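Glucose-6-phosphate 1-dehydrogenase (Kluyveromyces lactis, PDB 7E6I) catalyses the NADP+-dependent oxidation of glucose 6-phosphate to 6-phosphogluconolactone, the first and rate-limiting step of the oxidative pentose phosphate pathway. Local coordinates at residues V218-F223 with L341-V346; I235-D240 with T315-G320; R239-N244 with M335-A340; G288-S293 with K459-G464. All blocks are in the same frame, centred on the assembly; numbering follows the deposited sequence.

Interaction 1: V218-F223 with L341-V346. With BG6 (6-O-phosphono-beta-D-glucopyranose), chain B.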
# COMPACT_ATOMS: atom_id res chain seq x y z
N VAL A 218 1.27 11.79 -5.49
CA VAL A 218 0.66 11.78 -6.82
C VAL A 218 0.49 10.34 -7.29
O VAL A 218 1.46 9.56 -7.26
CB VAL A 218 1.49 12.57 -7.83
CG1 VAL A 218 0.86 12.46 -9.20
CG2 VAL A 218 1.61 14.04 -7.39
N PHE A 219 -0.72 10.00 -7.73
CA PHE A 219 -1.05 8.67 -8.24
C PHE A 219 -1.75 8.84 -9.58
O PHE A 219 -2.78 9.52 -9.66
CB PHE A 219 -1.96 7.91 -7.26
CG PHE A 219 -2.52 6.60 -7.77
CD1 PHE A 219 -3.65 6.58 -8.58
CD2 PHE A 219 -1.97 5.40 -7.38
CE1 PHE A 219 -4.19 5.37 -9.02
CE2 PHE A 219 -2.51 4.20 -7.81
CZ PHE A 219 -3.62 4.18 -8.62
N LYS A 220 -1.18 8.24 -10.62
CA LYS A 220 -1.75 8.32 -11.95
C LYS A 220 -1.79 6.91 -12.51
O LYS A 220 -0.80 6.17 -12.43
CB LYS A 220 -0.91 9.21 -12.87
CG LYS A 220 -1.09 10.69 -12.66
CD LYS A 220 -0.06 11.45 -13.48
CE LYS A 220 -0.72 12.29 -14.57
NZ LYS A 220 0.29 13.12 -15.31
N GLU A 221 -2.94 6.55 -13.08
CA GLU A 221 -3.01 5.34 -13.88
C GLU A 221 -3.58 5.68 -15.26
O GLU A 221 -4.41 6.59 -15.39
CB GLU A 221 -3.88 4.28 -13.20
CG GLU A 221 -3.08 3.37 -12.30
CD GLU A 221 -3.98 2.50 -11.44
OE1 GLU A 221 -5.22 2.71 -11.50
OE2 GLU A 221 -3.45 1.64 -10.69
N PRO A 222 -3.13 4.97 -16.31
CA PRO A 222 -3.57 5.31 -17.67
C PRO A 222 -4.83 4.58 -18.12
O PRO A 222 -5.49 4.98 -19.09
CB PRO A 222 -2.37 4.91 -18.53
CG PRO A 222 -1.80 3.70 -17.79
CD PRO A 222 -2.09 3.93 -16.31
N PHE A 223 -5.18 3.49 -17.45
CA PHE A 223 -6.39 2.76 -17.80
C PHE A 223 -7.55 3.23 -16.94
O PHE A 223 -7.37 3.99 -15.98
CB PHE A 223 -6.16 1.26 -17.62
CG PHE A 223 -5.51 0.91 -16.33
CD1 PHE A 223 -6.27 0.76 -15.17
CD2 PHE A 223 -4.14 0.75 -16.25
CE1 PHE A 223 -5.66 0.45 -13.96
CE2 PHE A 223 -3.52 0.45 -15.05
CZ PHE A 223 -4.28 0.30 -13.90
N LEU A 341 -5.84 8.55 -16.94
CA LEU A 341 -5.03 9.69 -17.30
C LEU A 341 -4.01 9.25 -18.36
O LEU A 341 -4.12 8.16 -18.93
CB LEU A 341 -4.38 10.27 -16.04
CG LEU A 341 -5.34 10.62 -14.90
CD1 LEU A 341 -4.60 10.81 -13.57
CD2 LEU A 341 -6.16 11.87 -15.25
N ASN A 342 -2.99 10.07 -18.58
CA ASN A 342 -2.03 9.90 -19.66
C ASN A 342 -0.85 8.98 -19.34
O ASN A 342 -0.04 8.71 -20.23
CB ASN A 342 -1.46 11.26 -20.06
CG ASN A 342 -0.58 11.84 -18.96
OD1 ASN A 342 -1.04 12.06 -17.84
ND2 ASN A 342 0.68 12.07 -19.27
N GLU A 343 -0.69 8.53 -18.09
CA GLU A 343 0.48 7.72 -17.75
C GLU A 343 0.24 7.03 -16.42
O GLU A 343 -0.67 7.39 -15.67
CB GLU A 343 1.75 8.57 -17.67
CG GLU A 343 1.62 9.69 -16.65
CD GLU A 343 2.86 10.54 -16.51
OE1 GLU A 343 3.97 10.01 -16.73
OE2 GLU A 343 2.71 11.73 -16.18
N GLY A 344 1.07 6.03 -16.14
CA GLY A 344 1.08 5.36 -14.85
C GLY A 344 2.28 5.80 -14.05
O GLY A 344 3.42 5.76 -14.54
N LYS A 345 2.03 6.21 -12.81
CA LYS A 345 3.04 6.89 -12.00
C LYS A 345 2.56 7.00 -10.56
O LYS A 345 1.42 7.39 -10.31
CB LYS A 345 3.27 8.29 -12.57
CG LYS A 345 4.59 8.89 -12.33
CD LYS A 345 4.70 10.15 -13.19
CE LYS A 345 3.92 11.32 -12.63
NZ LYS A 345 4.64 12.61 -12.92
N VAL A 346 3.43 6.70 -9.61
CA VAL A 346 3.23 7.12 -8.23
C VAL A 346 4.45 7.92 -7.81
O VAL A 346 5.59 7.43 -7.94
CB VAL A 346 2.99 5.94 -7.28
CG1 VAL A 346 3.01 6.43 -5.83
CG2 VAL A 346 1.64 5.28 -7.59
C1 BG6 B . -5.39 -1.32 -5.36
C2 BG6 B . -6.54 -0.55 -6.01
O1 BG6 B . -5.39 -1.24 -3.99
O5 BG6 B . -4.09 -0.76 -5.83
C3 BG6 B . -6.43 -0.57 -7.50
O2 BG6 B . -7.81 -1.06 -5.61
C4 BG6 B . -5.13 0.01 -7.95
O3 BG6 B . -7.49 0.23 -8.09
C5 BG6 B . -3.96 -0.73 -7.30
O4 BG6 B . -5.06 -0.08 -9.38
C6 BG6 B . -2.62 -0.09 -7.58
O6 BG6 B . -1.63 -0.85 -6.92
P BG6 B . -0.13 -0.94 -7.61
O1P BG6 B . 0.22 0.52 -7.81
O2P BG6 B . -0.24 -1.70 -8.91
O3P BG6 B . 0.89 -1.66 -6.73
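Lys220 packs on Leu341 and then reaches on to Asn342 and Glu343, and of all the residues here it is the one most enclosed by the opposing segment. Its CG stands anti to the carbonyl carbon (chi1 -77°), which sets Lys220 CG 3.6 Å from Leu341 CD1, with the two side chains crossing at about a right angle. The ammonium group is held by two acceptors. Lys220 NZ lies 2.9 Å from Glu343 OE2, a salt bridge to the anti lone pair of that oxygen, and 3.0 Å from Asn342 OD1, in the carbonyl plane and on a lone pair. Lys345 extends from the same face of the sheet, and Lys345 NZ lies 5.0 Å from Lys220 NZ. The intervening Glu343 carboxylate probably eases the repulsion, although its own link to Lys345 is long and Glu347 is the stronger partner there. By similarity, Lys345 belongs to the second NADP+ site.

Lys220 and Lys345 form an antiparallel hydrogen-bonded pair, with Lys220 N 2.8 Å from Lys345 O. Where the strands end, Leu341 N donates to Glu221 O at 2.9 Å and a nearly straight 165°. The Glu221 side chain leaves the backbone away from segment 341-346; Glu221 OE2 accepts from O4 of glucose 6-phosphate at 2.7 Å, and OE1 is salt-bridged to Lys339. On the other face, Phe219 CD2 meets Val346 CG2 at 3.6 Å. Strand 212-220 lies between strands 345-352 and 333-338, while helix 236-254 touches Phe219 through Val241 and Leu246.

Interaction 2: I235-D240 with T315-G320. With BG6 (6-O-phosphono-beta-D-glucopyranose), chain B.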
# COMPACT_ATOMS: atom_id res chain seq x y z
N ILE A 235 -17.18 2.39 -4.62
CA ILE A 235 -15.85 2.55 -4.05
C ILE A 235 -15.38 3.99 -4.25
O ILE A 235 -15.33 4.78 -3.29
CB ILE A 235 -14.83 1.59 -4.69
CG1 ILE A 235 -15.26 0.12 -4.56
CG2 ILE A 235 -13.48 1.76 -4.04
CD1 ILE A 235 -15.68 -0.27 -3.19
N GLY A 236 -15.03 4.34 -5.49
CA GLY A 236 -14.47 5.63 -5.83
C GLY A 236 -12.97 5.70 -5.56
O GLY A 236 -12.40 4.92 -4.80
N ILE A 237 -12.32 6.68 -6.20
CA ILE A 237 -10.86 6.71 -6.20
C ILE A 237 -10.33 7.03 -4.81
O ILE A 237 -9.25 6.56 -4.42
CB ILE A 237 -10.33 7.71 -7.24
CG1 ILE A 237 -8.85 7.45 -7.54
CG2 ILE A 237 -10.50 9.15 -6.79
CD1 ILE A 237 -8.60 6.12 -8.16
N ILE A 238 -11.09 7.81 -4.04
CA ILE A 238 -10.63 8.22 -2.73
C ILE A 238 -10.52 7.00 -1.82
O ILE A 238 -9.47 6.77 -1.21
CB ILE A 238 -11.56 9.30 -2.15
CG1 ILE A 238 -11.55 10.50 -3.09
CG2 ILE A 238 -11.10 9.70 -0.76
CD1 ILE A 238 -12.54 11.55 -2.74
N ARG A 239 -11.57 6.20 -1.74
CA ARG A 239 -11.51 4.96 -0.99
C ARG A 239 -10.51 3.99 -1.59
O ARG A 239 -9.89 3.20 -0.86
CB ARG A 239 -12.88 4.28 -0.97
CG ARG A 239 -13.75 4.64 0.18
CD ARG A 239 -14.85 3.61 0.35
NE ARG A 239 -15.94 4.20 1.11
CZ ARG A 239 -16.89 4.95 0.58
NH1 ARG A 239 -16.87 5.20 -0.73
NH2 ARG A 239 -17.85 5.45 1.33
N ASP A 240 -10.37 3.99 -2.92
CA ASP A 240 -9.60 2.93 -3.56
C ASP A 240 -8.11 3.03 -3.21
O ASP A 240 -7.48 2.01 -2.94
CB ASP A 240 -9.80 2.95 -5.07
CG ASP A 240 -9.32 1.66 -5.74
OD1 ASP A 240 -9.47 0.56 -5.13
OD2 ASP A 240 -8.78 1.72 -6.86
N THR A 315 -13.59 9.30 -10.26
CA THR A 315 -12.43 8.54 -10.71
C THR A 315 -11.14 9.36 -10.65
O THR A 315 -10.05 8.80 -10.89
CB THR A 315 -12.66 7.99 -12.13
OG1 THR A 315 -12.73 9.08 -13.07
CG2 THR A 315 -13.97 7.22 -12.20
N PHE A 316 -11.23 10.65 -10.35
CA PHE A 316 -10.07 11.49 -10.09
C PHE A 316 -10.41 12.40 -8.93
O PHE A 316 -11.47 13.03 -8.94
CB PHE A 316 -9.69 12.36 -11.30
CG PHE A 316 -8.60 13.36 -11.01
CD1 PHE A 316 -8.87 14.53 -10.32
CD2 PHE A 316 -7.31 13.11 -11.40
CE1 PHE A 316 -7.88 15.42 -10.03
CE2 PHE A 316 -6.31 14.00 -11.11
CZ PHE A 316 -6.60 15.16 -10.42
N ALA A 317 -9.49 12.53 -7.97
CA ALA A 317 -9.66 13.47 -6.87
C ALA A 317 -8.34 14.11 -6.50
O ALA A 317 -7.31 13.43 -6.41
CB ALA A 317 -10.26 12.79 -5.63
N ALA A 318 -8.37 15.42 -6.26
CA ALA A 318 -7.28 16.14 -5.62
C ALA A 318 -7.83 16.72 -4.33
O ALA A 318 -8.92 17.31 -4.34
CB ALA A 318 -6.71 17.22 -6.53
N ILE A 319 -7.13 16.52 -3.22
CA ILE A 319 -7.61 16.93 -1.90
C ILE A 319 -6.51 17.69 -1.18
O ILE A 319 -5.36 17.25 -1.16
CB ILE A 319 -8.04 15.73 -1.04
CG1 ILE A 319 -9.09 14.87 -1.76
CG2 ILE A 319 -8.55 16.21 0.31
CD1 ILE A 319 -9.29 13.48 -1.10
N GLY A 320 -6.87 18.82 -0.58
CA GLY A 320 -5.92 19.59 0.22
C GLY A 320 -5.97 19.13 1.67
O GLY A 320 -7.03 18.81 2.20
C1 BG6 B . -5.39 -1.32 -5.36
C2 BG6 B . -6.54 -0.55 -6.01
O1 BG6 B . -5.39 -1.24 -3.99
O5 BG6 B . -4.09 -0.76 -5.83
C3 BG6 B . -6.43 -0.57 -7.50
O2 BG6 B . -7.81 -1.06 -5.61
C4 BG6 B . -5.13 0.01 -7.95
O3 BG6 B . -7.49 0.23 -8.09
C5 BG6 B . -3.96 -0.73 -7.30
O4 BG6 B . -5.06 -0.08 -9.38
C6 BG6 B . -2.62 -0.09 -7.58
O6 BG6 B . -1.63 -0.85 -6.92
P BG6 B . -0.13 -0.94 -7.61
O1P BG6 B . 0.22 0.52 -7.81
O2P BG6 B . -0.24 -1.70 -8.91
O3P BG6 B . 0.89 -1.66 -6.73
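Ile237 and Ile238 meet Ala317 and Ile319 by apolar packing, with no hydrogen bond across, and the flat groups of the helical segment lie off to the side. The guanidinium of Arg239 has Ile235 O at its edge, 3.0 Å from Arg239 NH1 and only 2° out of the plane; Glu451 and the carbonyl of His157 also bind this group. The Asp240 carboxylate is bidentate, OD1 accepting from O2 and OD2 from O3 of glucose 6-phosphate, though the modelled lengths are too short to be taken literally.

In the contact itself, Ile237 has CG1 anti to the backbone N (chi1 -163°), which places Ile237 CG1 3.8 Å from Thr315 O. Ile237 CG2 lies 3.8 Å from Ala317 CB, and Ile238 CG1 is 3.7 Å from Ala317 CB, so two successive helix residues pack on one methyl group. Ile238 CD1 goes on to Ile319 CD1 at 4.1 Å, the two side chains crossing obliquely. An alanine at Ile237 would remove CG1, CG2 and CD1 and would probably open a gap beside Ala317, with only CB left against the Thr315 carbonyl.

The local axes of 236-240 and 316-320 approach to 7.7 Å at 69°. Strand 316-321 runs between strands 333-338 and 285-291, with a classic beta bulge where Thr315 and Phe316 face Gly288. Helix 433-451 closes against Ile238 and Ile319, while helix 471-476 packs on Ala318 and on Phe316, which points away from segment 235-240.

Interaction 3: R239-N244 with M335-A340. With BG6 (6-O-phosphono-beta-D-glucopyranose), chain B.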
# COMPACT_ATOMS: atom_id res chain seq x y z
N ARG A 239 -11.57 6.20 -1.74
CA ARG A 239 -11.51 4.96 -0.99
C ARG A 239 -10.51 3.99 -1.59
O ARG A 239 -9.89 3.20 -0.86
CB ARG A 239 -12.88 4.28 -0.97
CG ARG A 239 -13.75 4.64 0.18
CD ARG A 239 -14.85 3.61 0.35
NE ARG A 239 -15.94 4.20 1.11
CZ ARG A 239 -16.89 4.95 0.58
NH1 ARG A 239 -16.87 5.20 -0.73
NH2 ARG A 239 -17.85 5.45 1.33
N ASP A 240 -10.37 3.99 -2.92
CA ASP A 240 -9.60 2.93 -3.56
C ASP A 240 -8.11 3.03 -3.21
O ASP A 240 -7.48 2.01 -2.94
CB ASP A 240 -9.80 2.95 -5.07
CG ASP A 240 -9.32 1.66 -5.74
OD1 ASP A 240 -9.47 0.56 -5.13
OD2 ASP A 240 -8.78 1.72 -6.86
N VAL A 241 -7.53 4.24 -3.24
CA VAL A 241 -6.08 4.38 -3.09
C VAL A 241 -5.68 5.54 -2.19
O VAL A 241 -4.55 5.58 -1.70
CB VAL A 241 -5.39 4.53 -4.45
CG1 VAL A 241 -5.73 3.34 -5.37
CG2 VAL A 241 -5.73 5.88 -5.09
N MET A 242 -6.57 6.51 -1.98
CA MET A 242 -6.14 7.70 -1.24
C MET A 242 -6.26 7.52 0.27
O MET A 242 -5.32 7.83 1.00
CB MET A 242 -6.93 8.93 -1.70
CG MET A 242 -6.99 9.07 -3.23
SD MET A 242 -7.72 10.62 -3.84
CE MET A 242 -6.67 11.83 -3.01
N GLN A 243 -7.41 7.01 0.74
CA GLN A 243 -7.59 6.72 2.17
C GLN A 243 -6.54 5.73 2.70
O GLN A 243 -6.27 5.71 3.90
CB GLN A 243 -9.01 6.17 2.38
CG GLN A 243 -9.41 5.85 3.84
CD GLN A 243 -8.93 4.47 4.31
OE1 GLN A 243 -8.65 3.58 3.50
NE2 GLN A 243 -8.82 4.31 5.62
N ASN A 244 -5.97 4.88 1.84
CA ASN A 244 -5.02 3.88 2.32
C ASN A 244 -3.62 4.13 1.76
O ASN A 244 -2.79 4.72 2.46
CB ASN A 244 -5.51 2.47 1.97
CG ASN A 244 -6.27 2.43 0.67
OD1 ASN A 244 -5.69 2.34 -0.40
ND2 ASN A 244 -7.59 2.49 0.76
N MET A 335 -2.95 15.59 -1.92
CA MET A 335 -2.96 14.23 -2.45
C MET A 335 -3.85 14.23 -3.67
O MET A 335 -4.96 14.76 -3.63
CB MET A 335 -3.47 13.23 -1.42
CG MET A 335 -2.42 12.76 -0.42
SD MET A 335 -3.07 11.50 0.73
CE MET A 335 -4.67 11.21 -0.02
N ARG A 336 -3.37 13.65 -4.76
CA ARG A 336 -4.16 13.62 -5.98
C ARG A 336 -3.99 12.27 -6.66
O ARG A 336 -2.87 11.78 -6.82
CB ARG A 336 -3.80 14.78 -6.92
CG ARG A 336 -2.34 14.87 -7.38
CD ARG A 336 -2.14 16.22 -8.08
NE ARG A 336 -0.75 16.63 -8.33
CZ ARG A 336 -0.07 16.33 -9.44
NH1 ARG A 336 -0.66 15.61 -10.38
NH2 ARG A 336 1.18 16.75 -9.61
N ALA A 337 -5.11 11.67 -7.04
CA ALA A 337 -5.15 10.34 -7.63
C ALA A 337 -6.17 10.30 -8.75
O ALA A 337 -7.27 10.86 -8.61
CB ALA A 337 -5.50 9.28 -6.58
N GLY A 338 -5.82 9.64 -9.86
CA GLY A 338 -6.75 9.50 -10.97
C GLY A 338 -6.51 8.24 -11.77
O GLY A 338 -5.37 7.76 -11.89
N LYS A 339 -7.59 7.69 -12.30
CA LYS A 339 -7.56 6.65 -13.31
C LYS A 339 -7.84 7.29 -14.66
O LYS A 339 -8.39 8.39 -14.75
CB LYS A 339 -8.59 5.56 -13.00
CG LYS A 339 -8.04 4.39 -12.17
CD LYS A 339 -8.97 3.98 -11.04
CE LYS A 339 -8.97 2.47 -10.79
NZ LYS A 339 -7.64 1.89 -10.44
N ALA A 340 -7.43 6.59 -15.72
CA ALA A 340 -7.71 7.01 -17.10
C ALA A 340 -7.05 8.35 -17.43
O ALA A 340 -7.64 9.20 -18.10
CB ALA A 340 -9.21 7.05 -17.39
C1 BG6 B . -5.39 -1.32 -5.36
C2 BG6 B . -6.54 -0.55 -6.01
O1 BG6 B . -5.39 -1.24 -3.99
O5 BG6 B . -4.09 -0.76 -5.83
C3 BG6 B . -6.43 -0.57 -7.50
O2 BG6 B . -7.81 -1.06 -5.61
C4 BG6 B . -5.13 0.01 -7.95
O3 BG6 B . -7.49 0.23 -8.09
C5 BG6 B . -3.96 -0.73 -7.30
O4 BG6 B . -5.06 -0.08 -9.38
C6 BG6 B . -2.62 -0.09 -7.58
O6 BG6 B . -1.63 -0.85 -6.92
P BG6 B . -0.13 -0.94 -7.61
O1P BG6 B . 0.22 0.52 -7.81
O2P BG6 B . -0.24 -1.70 -8.91
O3P BG6 B . 0.89 -1.66 -6.73
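Met242, Met335, Val241 and Ala337 supply the apolar part of this contact. Ala337 CB has Met242 CG and Val241 CG2 each 3.7 Å away. The two methionines slide past each other in opposite directions: Met335 CE comes to 3.6 Å from Met242 CB, while the bend at chi3 of Met242 (56°) brings Met242 CE to 3.4 Å from Met335 O. An alanine at Met242 would keep only CB and would probably leave Ala337 and the Met335 carbonyl facing a gap.

The polar part is at the substrate. Lys339 NZ donates to O3 of glucose 6-phosphate at 2.9 Å, whereas the ion pair of Lys339 NZ with Asp240 OD2 is long at 3.8 Å. The salt bridge with Glu221 is likely to do most to orient the ammonium group, with Asp240 a weak second partner. Within the helix, Asn244 ND2 binds Arg239 O at 2.9 Å across a wider, pi-type turn.

Helix 236-254 runs nearly antiparallel to strand 333-338, the axes of 239-244 and 335-338 lying 8.6 Å apart at 160°. That strand lies between strands 212-220 and 316-321, with Met335 and Ala337 facing the helix; Arg336 leaves the strand away from the helix, and its NE is hydrogen-bonded to Gln216.

Interaction 4: G288-S293 with K459-G464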
# COMPACT_ATOMS: atom_id res chain seq x y z
N GLY A 288 -13.33 14.63 -10.24
CA GLY A 288 -13.49 14.41 -11.67
C GLY A 288 -13.91 12.99 -11.97
O GLY A 288 -13.67 12.06 -11.20
N GLN A 289 -14.57 12.83 -13.12
CA GLN A 289 -15.02 11.54 -13.65
C GLN A 289 -14.63 11.48 -15.11
O GLN A 289 -14.74 12.48 -15.83
CB GLN A 289 -16.55 11.36 -13.49
CG GLN A 289 -17.08 9.99 -13.90
CD GLN A 289 -18.60 9.93 -13.91
OE1 GLN A 289 -19.25 10.08 -14.95
NE2 GLN A 289 -19.19 9.70 -12.73
N TYR A 290 -14.14 10.34 -15.58
CA TYR A 290 -13.54 10.34 -16.91
C TYR A 290 -14.61 10.15 -17.99
O TYR A 290 -15.47 9.26 -17.89
CB TYR A 290 -12.41 9.31 -17.04
CG TYR A 290 -12.75 7.84 -17.07
CD1 TYR A 290 -13.03 7.19 -18.28
CD2 TYR A 290 -12.70 7.07 -15.90
CE1 TYR A 290 -13.30 5.81 -18.30
CE2 TYR A 290 -12.96 5.70 -15.92
CZ TYR A 290 -13.27 5.08 -17.11
OH TYR A 290 -13.52 3.73 -17.11
N GLY A 291 -14.55 11.02 -19.00
CA GLY A 291 -15.39 10.91 -20.17
C GLY A 291 -14.63 10.31 -21.34
O GLY A 291 -13.49 9.86 -21.21
N ARG A 292 -15.28 10.33 -22.50
CA ARG A 292 -14.67 9.75 -23.69
C ARG A 292 -13.40 10.50 -24.06
O ARG A 292 -13.28 11.71 -23.85
CB ARG A 292 -15.66 9.78 -24.85
CG ARG A 292 -16.58 8.57 -24.90
CD ARG A 292 -17.65 8.74 -25.97
NE ARG A 292 -18.92 8.13 -25.56
CZ ARG A 292 -20.10 8.50 -26.03
NH1 ARG A 292 -20.17 9.48 -26.93
NH2 ARG A 292 -21.19 7.90 -25.61
N SER A 293 -12.44 9.77 -24.64
CA SER A 293 -11.22 10.40 -25.12
C SER A 293 -11.51 11.37 -26.27
O SER A 293 -12.49 11.22 -27.01
CB SER A 293 -10.21 9.33 -25.58
OG SER A 293 -10.68 8.61 -26.70
N LYS A 459 -16.65 16.88 -12.27
CA LYS A 459 -16.39 17.41 -13.60
C LYS A 459 -15.85 16.30 -14.50
O LYS A 459 -15.15 15.40 -14.04
CB LYS A 459 -15.41 18.58 -13.49
CG LYS A 459 -14.07 18.34 -14.14
CD LYS A 459 -13.15 19.56 -13.99
CE LYS A 459 -13.30 20.26 -12.63
NZ LYS A 459 -12.28 21.34 -12.48
N ILE A 460 -16.22 16.34 -15.77
CA ILE A 460 -15.85 15.30 -16.73
C ILE A 460 -14.49 15.64 -17.33
O ILE A 460 -14.18 16.81 -17.57
CB ILE A 460 -16.93 15.15 -17.82
CG1 ILE A 460 -18.28 14.86 -17.18
CG2 ILE A 460 -16.58 14.02 -18.78
CD1 ILE A 460 -18.34 13.47 -16.57
N TYR A 461 -13.67 14.61 -17.55
CA TYR A 461 -12.36 14.83 -18.18
C TYR A 461 -12.14 13.71 -19.18
O TYR A 461 -12.55 12.57 -18.93
CB TYR A 461 -11.19 14.89 -17.17
CG TYR A 461 -10.93 13.62 -16.39
CD1 TYR A 461 -11.61 13.36 -15.21
CD2 TYR A 461 -9.98 12.70 -16.81
CE1 TYR A 461 -11.38 12.21 -14.48
CE2 TYR A 461 -9.74 11.55 -16.10
CZ TYR A 461 -10.45 11.30 -14.93
OH TYR A 461 -10.21 10.15 -14.19
N PRO A 462 -11.53 13.99 -20.32
CA PRO A 462 -11.40 12.95 -21.35
C PRO A 462 -10.40 11.89 -20.93
O PRO A 462 -9.33 12.19 -20.39
CB PRO A 462 -10.91 13.73 -22.58
CG PRO A 462 -10.26 14.95 -22.01
CD PRO A 462 -10.99 15.29 -20.75
N TYR A 463 -10.77 10.64 -21.19
CA TYR A 463 -9.86 9.52 -21.00
C TYR A 463 -8.53 9.84 -21.65
O TYR A 463 -8.47 10.23 -22.82
CB TYR A 463 -10.48 8.27 -21.63
CG TYR A 463 -9.92 6.90 -21.27
CD1 TYR A 463 -8.59 6.57 -21.51
CD2 TYR A 463 -10.77 5.91 -20.78
CE1 TYR A 463 -8.11 5.29 -21.21
CE2 TYR A 463 -10.30 4.63 -20.48
CZ TYR A 463 -8.98 4.32 -20.70
OH TYR A 463 -8.53 3.05 -20.40
N GLY A 464 -7.45 9.76 -20.86
CA GLY A 464 -6.10 9.85 -21.37
C GLY A 464 -5.46 11.21 -21.21
O GLY A 464 -4.28 11.35 -21.54
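Tyr461 has CG between the backbone N and the carbonyl carbon (chi1 64°), and its ring lies against the backbone of Gln289 and Tyr290; the first torsion of Tyr290 falls in the same range. Tyr290 CA stands over the centre of the Tyr461 ring, 3.8 Å from its centroid and 12° off the normal, a CH-pi contact. On the same face, Tyr290 CB is 3.5 Å from Tyr461 CZ. Tyr463 instead has CG anti to the backbone N and turns its edge toward the face of Tyr290. This offset edge-to-face pair has centroids 5.3 Å apart and planes at 88°.

The backbones form a parallel ladder that sets strand 459-462 at one border of the mixed sheet of the C-terminal domain. Gln289 N binds Lys459 O at 2.8 Å, and Tyr461 N binds Gln289 O at 2.9 Å. Gly291 N to Tyr461 O follows, and Tyr463 N to Gly291 O at 2.8 Å continues the alternation past the strand end. On the face of Gln289 and Ile460, Ile460 CG2 sits 3.6 Å from Gly291 CA, and a CB on Gly291 would clash with it.

The three phenol oxygens have hydrogen-bond partners outside the two segments: Tyr290 OH meets Thr225 N, Tyr463 OH meets Glu226, and Tyr461 OH binds both Thr315 OG1 and the backbone O of Lys339, a residue whose side chain touches glucose 6-phosphate.

How the interactions relate
All four contacts belong to the mixed sheet of the C-terminal domain, whose strands run 345-352, 212-220, 333-338, 316-321, 285-291 and 459-462 in this part. Interaction 1 pairs the first two and interaction 4 the last two, their centres about 14 Å apart. Interactions 2 and 3, with centres about 4 Å apart, lay overlapping parts of helix 236-254, sharing Arg239 and Asp240, on the adjacent strands 316-321 and 333-338. Along the chain, interactions 2 and 3 fall between the two segments of interaction 1, whereas interaction 4 alternates with all three. Interactions 1, 2 and 3 touch glucose 6-phosphate, and the Glu221-Lys339 salt bridge (OE1 to NZ, 2.8 Å) joins 1 to 3, so the sheet and one helix together shape the sugar site.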